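Local structure of uncharacterized sugar kinase PH1459 (Pyrococcus horikoshii, 3EWM) at residues V48-P60 / A108-V122. The protein is a putative sugar kinase of the PfkB family that binds ATP and probably phosphorylates a sugar such as fructose. Sequence-based numbering, arbitrary orientation.
Sequences VKSSLISKVGNDP and AYFNMTLNDINWDIV
Lys55 and Ile53 are the two large bumps that strand 49-57 pushes into the winding segment 108-122. Lys55 is the long one. The chain leaves the strand with CG opposite the backbone N (chi1 -156°) and runs on fully extended, which carries NZ to the far end of a slot. The slot is walled by Ala108 O and by Met112, whose CG lies 3.7 Å from Lys55 CB. At its end NZ makes two hydrogen bonds of 2.7 Å, to Asn111 O and to Asp116 OD2, the latter also a salt bridge. OD2 is gripped from both faces of the carboxylate, by Lys55 NZ on one and Thr113 N on the other (N to OD2 2.8 Å). Replacing Lys55 with an alanine would probably leave the Asp116 carboxylate without its countercharge and open a gap beside Met112.

Ile53 fills a second, apolar hollow. Its CD1 rests 3.5 Å from Val122 CG1 and also touches Ile121 CG2, while its CG2 meets Ile117 CD1 at 3.8 Å. The side chains of Ile117 and Val122 cross that of Ile53 at about right angles. Between the two bumps, selenomethionine Met112 bends at chi3 (-87°) and lays SE 3.8 Å from Ser54 CA, against the strand backbone. At one end the small Ala108 CB fits against Val56 C. At the other, Ile121 CG2 sits on CB of Ser51; the OG of that serine is hydrogen-bonded to Asp75.

The contact is buried and lies away from the ATP site, in the Rossmann-like core of this ribokinase-type fold. Strand 49-57 runs between parallel strands 79-82 and 3-7 of the large sheet. Segment 108-122 lies over one face, with Ile117 reaching Ile7 and Val147 of helix 140-151. Helix 35-45 packs against Leu52 on the other face.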
loop_
_atom_site.group_PDB
_atom_site.type_symbol
_atom_site.label_atom_id
_atom_site.label_comp_id
_atom_site.label_asym_id
_atom_site.label_seq_id
_atom_site.Cartn_x
_atom_site.Cartn_y
_atom_site.Cartn_z
ATOM N N VAL A 48 31.071 -6.664 3.686
ATOM C CA VAL A 48 31.285 -6.838 2.251
ATOM C C VAL A 48 30.518 -5.764 1.476
ATOM O O VAL A 48 29.386 -5.457 1.827
ATOM C CB VAL A 48 30.857 -8.255 1.800
ATOM C CG1 VAL A 48 30.786 -8.373 0.289
ATOM C CG2 VAL A 48 31.804 -9.295 2.380
ATOM N N LYS A 49 31.150 -5.194 0.446
ATOM C CA LYS A 49 30.491 -4.222 -0.448
ATOM C C LYS A 49 29.206 -4.813 -1.019
ATOM O O LYS A 49 29.210 -5.891 -1.618
ATOM C CB LYS A 49 31.401 -3.807 -1.611
ATOM C CG LYS A 49 32.429 -2.743 -1.285
ATOM C CD LYS A 49 33.328 -2.467 -2.522
ATOM C CE LYS A 49 34.470 -3.476 -2.650
ATOM N NZ LYS A 49 35.517 -3.026 -3.638
ATOM N N SER A 50 28.107 -4.102 -0.800
ATOM C CA SER A 50 26.781 -4.590 -1.146
ATOM C C SER A 50 26.035 -3.530 -1.920
ATOM O O SER A 50 25.996 -2.376 -1.514
ATOM C CB SER A 50 26.019 -4.925 0.132
ATOM O OG SER A 50 24.761 -5.463 -0.163
ATOM N N SER A 51 25.434 -3.932 -3.034
ATOM C CA SER A 51 24.673 -3.023 -3.878
ATOM C C SER A 51 23.312 -3.624 -4.124
ATOM O O SER A 51 23.176 -4.835 -4.300
ATOM C CB SER A 51 25.346 -2.839 -5.242
ATOM O OG SER A 51 26.546 -2.119 -5.138
ATOM N N LEU A 52 22.298 -2.774 -4.142
ATOM C CA LEU A 52 20.963 -3.227 -4.423
ATOM C C LEU A 52 20.436 -2.544 -5.666
ATOM O O LEU A 52 20.481 -1.322 -5.798
ATOM C CB LEU A 52 20.039 -2.971 -3.225
ATOM C CG LEU A 52 18.560 -3.328 -3.429
ATOM C CD1 LEU A 52 18.365 -4.847 -3.597
ATOM C CD2 LEU A 52 17.765 -2.795 -2.247
ATOM N N ILE A 53 19.960 -3.358 -6.588
ATOM C CA ILE A 53 19.302 -2.862 -7.773
ATOM C C ILE A 53 17.824 -3.090 -7.584
ATOM O O ILE A 53 17.363 -4.222 -7.419
ATOM C CB ILE A 53 19.812 -3.569 -9.038
ATOM C CG1 ILE A 53 21.257 -3.135 -9.316
ATOM C CG2 ILE A 53 18.858 -3.290 -10.258
ATOM C CD1 ILE A 53 22.062 -4.205 -10.001
ATOM N N SER A 54 17.081 -1.996 -7.599
ATOM C CA SER A 54 15.665 -2.049 -7.390
ATOM C C SER A 54 15.032 -0.769 -7.908
ATOM O O SER A 54 15.685 0.042 -8.591
ATOM C CB SER A 54 15.335 -2.259 -5.913
ATOM O OG SER A 54 13.976 -2.628 -5.799
ATOM N N LYS A 55 13.758 -0.587 -7.583
ATOM C CA LYS A 55 13.046 0.566 -8.075
ATOM C C LYS A 55 12.021 0.917 -7.030
ATOM O O LYS A 55 11.293 0.040 -6.541
ATOM C CB LYS A 55 12.366 0.250 -9.418
ATOM C CG LYS A 55 12.098 1.488 -10.271
ATOM C CD LYS A 55 11.603 1.092 -11.640
ATOM C CE LYS A 55 11.260 2.309 -12.484
ATOM N NZ LYS A 55 10.836 1.918 -13.857
ATOM N N VAL A 56 11.997 2.192 -6.660
ATOM C CA VAL A 56 11.013 2.688 -5.683
ATOM C C VAL A 56 10.236 3.814 -6.344
ATOM O O VAL A 56 10.579 4.254 -7.447
ATOM C CB VAL A 56 11.693 3.190 -4.372
ATOM C CG1 VAL A 56 12.338 2.030 -3.613
ATOM C CG2 VAL A 56 12.731 4.270 -4.669
ATOM N N GLY A 57 9.191 4.281 -5.675
ATOM C CA GLY A 57 8.442 5.417 -6.159
ATOM C C GLY A 57 9.216 6.675 -5.826
ATOM O O GLY A 57 9.981 6.724 -4.853
ATOM N N ASN A 58 9.010 7.701 -6.635
ATOM C CA ASN A 58 9.454 9.042 -6.270
ATOM C C ASN A 58 8.489 9.571 -5.205
ATOM O O ASN A 58 7.602 10.378 -5.470
ATOM C CB ASN A 58 9.517 9.962 -7.498
ATOM C CG ASN A 58 9.951 11.376 -7.141
ATOM O OD1 ASN A 58 10.565 11.615 -6.084
ATOM N ND2 ASN A 58 9.637 12.328 -8.023
ATOM N N ASP A 59 8.653 9.057 -3.999
ATOM C CA ASP A 59 7.746 9.348 -2.906
ATOM C C ASP A 59 8.486 9.215 -1.578
ATOM O O ASP A 59 9.636 8.769 -1.563
ATOM C CB ASP A 59 6.464 8.506 -3.008
ATOM C CG ASP A 59 6.709 6.995 -3.022
ATOM O OD1 ASP A 59 7.476 6.485 -2.188
ATOM O OD2 ASP A 59 6.071 6.312 -3.854
ATOM N N PRO A 60 7.846 9.622 -0.463
ATOM C CA PRO A 60 8.502 9.583 0.835
ATOM C C PRO A 60 8.973 8.187 1.218
ATOM O O PRO A 60 9.968 8.048 1.920
ATOM C CB PRO A 60 7.402 10.015 1.791
ATOM C CG PRO A 60 6.532 10.921 0.936
ATOM C CD PRO A 60 6.485 10.174 -0.362
ATOM N N ALA A 108 6.457 0.083 -7.789
ATOM C CA ALA A 108 7.615 0.483 -8.560
ATOM C C ALA A 108 8.590 -0.657 -8.809
ATOM O O ALA A 108 9.142 -0.754 -9.915
ATOM C CB ALA A 108 8.313 1.636 -7.878
ATOM N N TYR A 109 8.789 -1.537 -7.816
ATOM C CA TYR A 109 9.834 -2.566 -7.969
ATOM C C TYR A 109 9.468 -3.622 -9.002
ATOM O O TYR A 109 10.352 -4.334 -9.502
ATOM C CB TYR A 109 10.251 -3.204 -6.625
ATOM C CG TYR A 109 9.188 -4.036 -5.971
ATOM C CD1 TYR A 109 8.874 -5.309 -6.447
ATOM C CD2 TYR A 109 8.510 -3.555 -4.849
ATOM C CE1 TYR A 109 7.912 -6.091 -5.831
ATOM C CE2 TYR A 109 7.530 -4.315 -4.240
ATOM C CZ TYR A 109 7.231 -5.579 -4.742
ATOM O OH TYR A 109 6.242 -6.315 -4.143
ATOM N N PHE A 110 8.179 -3.692 -9.334
ATOM C CA PHE A 110 7.665 -4.584 -10.378
ATOM C C PHE A 110 7.691 -3.930 -11.761
ATOM O O PHE A 110 7.395 -4.583 -12.763
ATOM C CB PHE A 110 6.240 -5.036 -10.057
ATOM C CG PHE A 110 6.146 -6.208 -9.116
ATOM C CD1 PHE A 110 6.937 -7.339 -9.298
ATOM C CD2 PHE A 110 5.219 -6.200 -8.069
ATOM C CE1 PHE A 110 6.826 -8.432 -8.459
ATOM C CE2 PHE A 110 5.087 -7.315 -7.224
ATOM C CZ PHE A 110 5.891 -8.424 -7.419
ATOM N N ASN A 111 8.117 -2.669 -11.814
ATOM C CA ASN A 111 8.152 -1.880 -13.043
ATOM C C ASN A 111 9.572 -1.608 -13.594
ATOM O O ASN A 111 9.809 -0.580 -14.233
ATOM C CB ASN A 111 7.438 -0.545 -12.787
ATOM C CG ASN A 111 6.906 0.095 -14.052
ATOM O OD1 ASN A 111 6.513 -0.595 -15.001
ATOM N ND2 ASN A 111 6.847 1.423 -14.056
HETATM N N MSE A 112 10.519 -2.518 -13.353
HETATM C CA MSE A 112 11.883 -2.329 -13.839
HETATM C C MSE A 112 12.002 -2.686 -15.303
HETATM O O MSE A 112 11.512 -3.715 -15.743
HETATM C CB MSE A 112 12.878 -3.155 -13.023
HETATM C CG MSE A 112 13.175 -2.527 -11.684
HETATM SE SE MSE A 112 14.626 -3.446 -10.779
HETATM C CE MSE A 112 13.496 -4.718 -9.963
ATOM N N THR A 113 12.646 -1.816 -16.062
ATOM C CA THR A 113 12.951 -2.124 -17.447
ATOM C C THR A 113 14.462 -2.165 -17.562
ATOM O O THR A 113 15.186 -1.796 -16.624
ATOM C CB THR A 113 12.357 -1.065 -18.414
ATOM O OG1 THR A 113 12.861 0.219 -18.055
ATOM C CG2 THR A 113 10.824 -1.035 -18.326
ATOM N N LEU A 114 14.955 -2.599 -18.710
ATOM C CA LEU A 114 16.393 -2.689 -18.916
ATOM C C LEU A 114 17.129 -1.367 -18.714
ATOM O O LEU A 114 18.254 -1.366 -18.246
ATOM C CB LEU A 114 16.694 -3.258 -20.287
ATOM C CG LEU A 114 16.346 -4.736 -20.374
ATOM C CD1 LEU A 114 16.312 -5.174 -21.831
ATOM C CD2 LEU A 114 17.337 -5.577 -19.559
ATOM N N ASN A 115 16.473 -0.261 -19.053
ATOM C CA ASN A 115 17.024 1.075 -18.824
ATOM C C ASN A 115 17.281 1.376 -17.356
ATOM O O ASN A 115 18.125 2.204 -17.057
ATOM C CB ASN A 115 16.072 2.136 -19.361
ATOM C CG ASN A 115 15.539 1.789 -20.700
ATOM O OD1 ASN A 115 14.406 1.303 -20.819
ATOM N ND2 ASN A 115 16.352 1.984 -21.725
ATOM N N ASP A 116 16.549 0.709 -16.455
ATOM C CA ASP A 116 16.649 0.946 -15.015
ATOM C C ASP A 116 17.838 0.236 -14.379
ATOM O O ASP A 116 18.144 0.444 -13.200
ATOM C CB ASP A 116 15.363 0.517 -14.292
ATOM C CG ASP A 116 14.140 1.286 -14.757
ATOM O OD1 ASP A 116 14.273 2.489 -15.069
ATOM O OD2 ASP A 116 13.046 0.681 -14.812
ATOM N N ILE A 117 18.498 -0.611 -15.157
ATOM C CA ILE A 117 19.575 -1.436 -14.636
ATOM C C ILE A 117 20.882 -0.706 -14.753
ATOM O O ILE A 117 21.278 -0.247 -15.843
ATOM C CB ILE A 117 19.654 -2.814 -15.359
ATOM C CG1 ILE A 117 18.296 -3.543 -15.275
ATOM C CG2 ILE A 117 20.853 -3.662 -14.826
ATOM C CD1 ILE A 117 17.794 -3.772 -13.827
ATOM N N ASN A 118 21.550 -0.591 -13.613
ATOM C CA ASN A 118 22.898 -0.108 -13.588
ATOM C C ASN A 118 23.800 -1.277 -13.960
ATOM O O ASN A 118 24.121 -2.144 -13.145
ATOM C CB ASN A 118 23.246 0.464 -12.210
ATOM C CG ASN A 118 24.565 1.207 -12.213
ATOM O OD1 ASN A 118 25.564 0.699 -12.695
ATOM N ND2 ASN A 118 24.568 2.413 -11.670
ATOM N N TRP A 119 24.214 -1.289 -15.210
ATOM C CA TRP A 119 24.989 -2.398 -15.738
ATOM C C TRP A 119 26.395 -2.405 -15.203
ATOM O O TRP A 119 27.032 -3.444 -15.145
ATOM C CB TRP A 119 24.995 -2.332 -17.251
ATOM C CG TRP A 119 23.634 -2.515 -17.778
ATOM C CD1 TRP A 119 22.830 -1.561 -18.326
ATOM C CD2 TRP A 119 22.891 -3.727 -17.788
ATOM N NE1 TRP A 119 21.631 -2.107 -18.689
ATOM C CE2 TRP A 119 21.639 -3.441 -18.368
ATOM C CE3 TRP A 119 23.158 -5.033 -17.364
ATOM C CZ2 TRP A 119 20.652 -4.418 -18.537
ATOM C CZ3 TRP A 119 22.181 -5.998 -17.532
ATOM C CH2 TRP A 119 20.947 -5.688 -18.123
ATOM N N ASP A 120 26.875 -1.245 -14.788
ATOM C CA ASP A 120 28.182 -1.165 -14.171
ATOM C C ASP A 120 28.190 -1.934 -12.864
ATOM O O ASP A 120 29.096 -2.715 -12.603
ATOM C CB ASP A 120 28.566 0.280 -13.920
ATOM C CG ASP A 120 29.212 0.928 -15.123
ATOM O OD1 ASP A 120 29.422 0.257 -16.175
ATOM O OD2 ASP A 120 29.531 2.119 -14.991
ATOM N N ILE A 121 27.171 -1.705 -12.049
ATOM C CA ILE A 121 27.026 -2.446 -10.798
ATOM C C ILE A 121 26.928 -3.957 -11.044
ATOM O O ILE A 121 27.655 -4.738 -10.409
ATOM C CB ILE A 121 25.825 -1.911 -9.957
ATOM C CG1 ILE A 121 26.166 -0.527 -9.408
ATOM C CG2 ILE A 121 25.481 -2.885 -8.808
ATOM C CD1 ILE A 121 24.975 0.266 -8.871
ATOM N N VAL A 122 26.065 -4.372 -11.967
ATOM C CA VAL A 122 25.925 -5.807 -12.240
ATOM C C VAL A 122 27.240 -6.416 -12.786
ATOM O O VAL A 122 27.586 -7.543 -12.447
ATOM C CB VAL A 122 24.687 -6.181 -13.128
ATOM C CG1 VAL A 122 23.570 -5.133 -13.029
ATOM C CG2 VAL A 122 25.065 -6.447 -14.574
#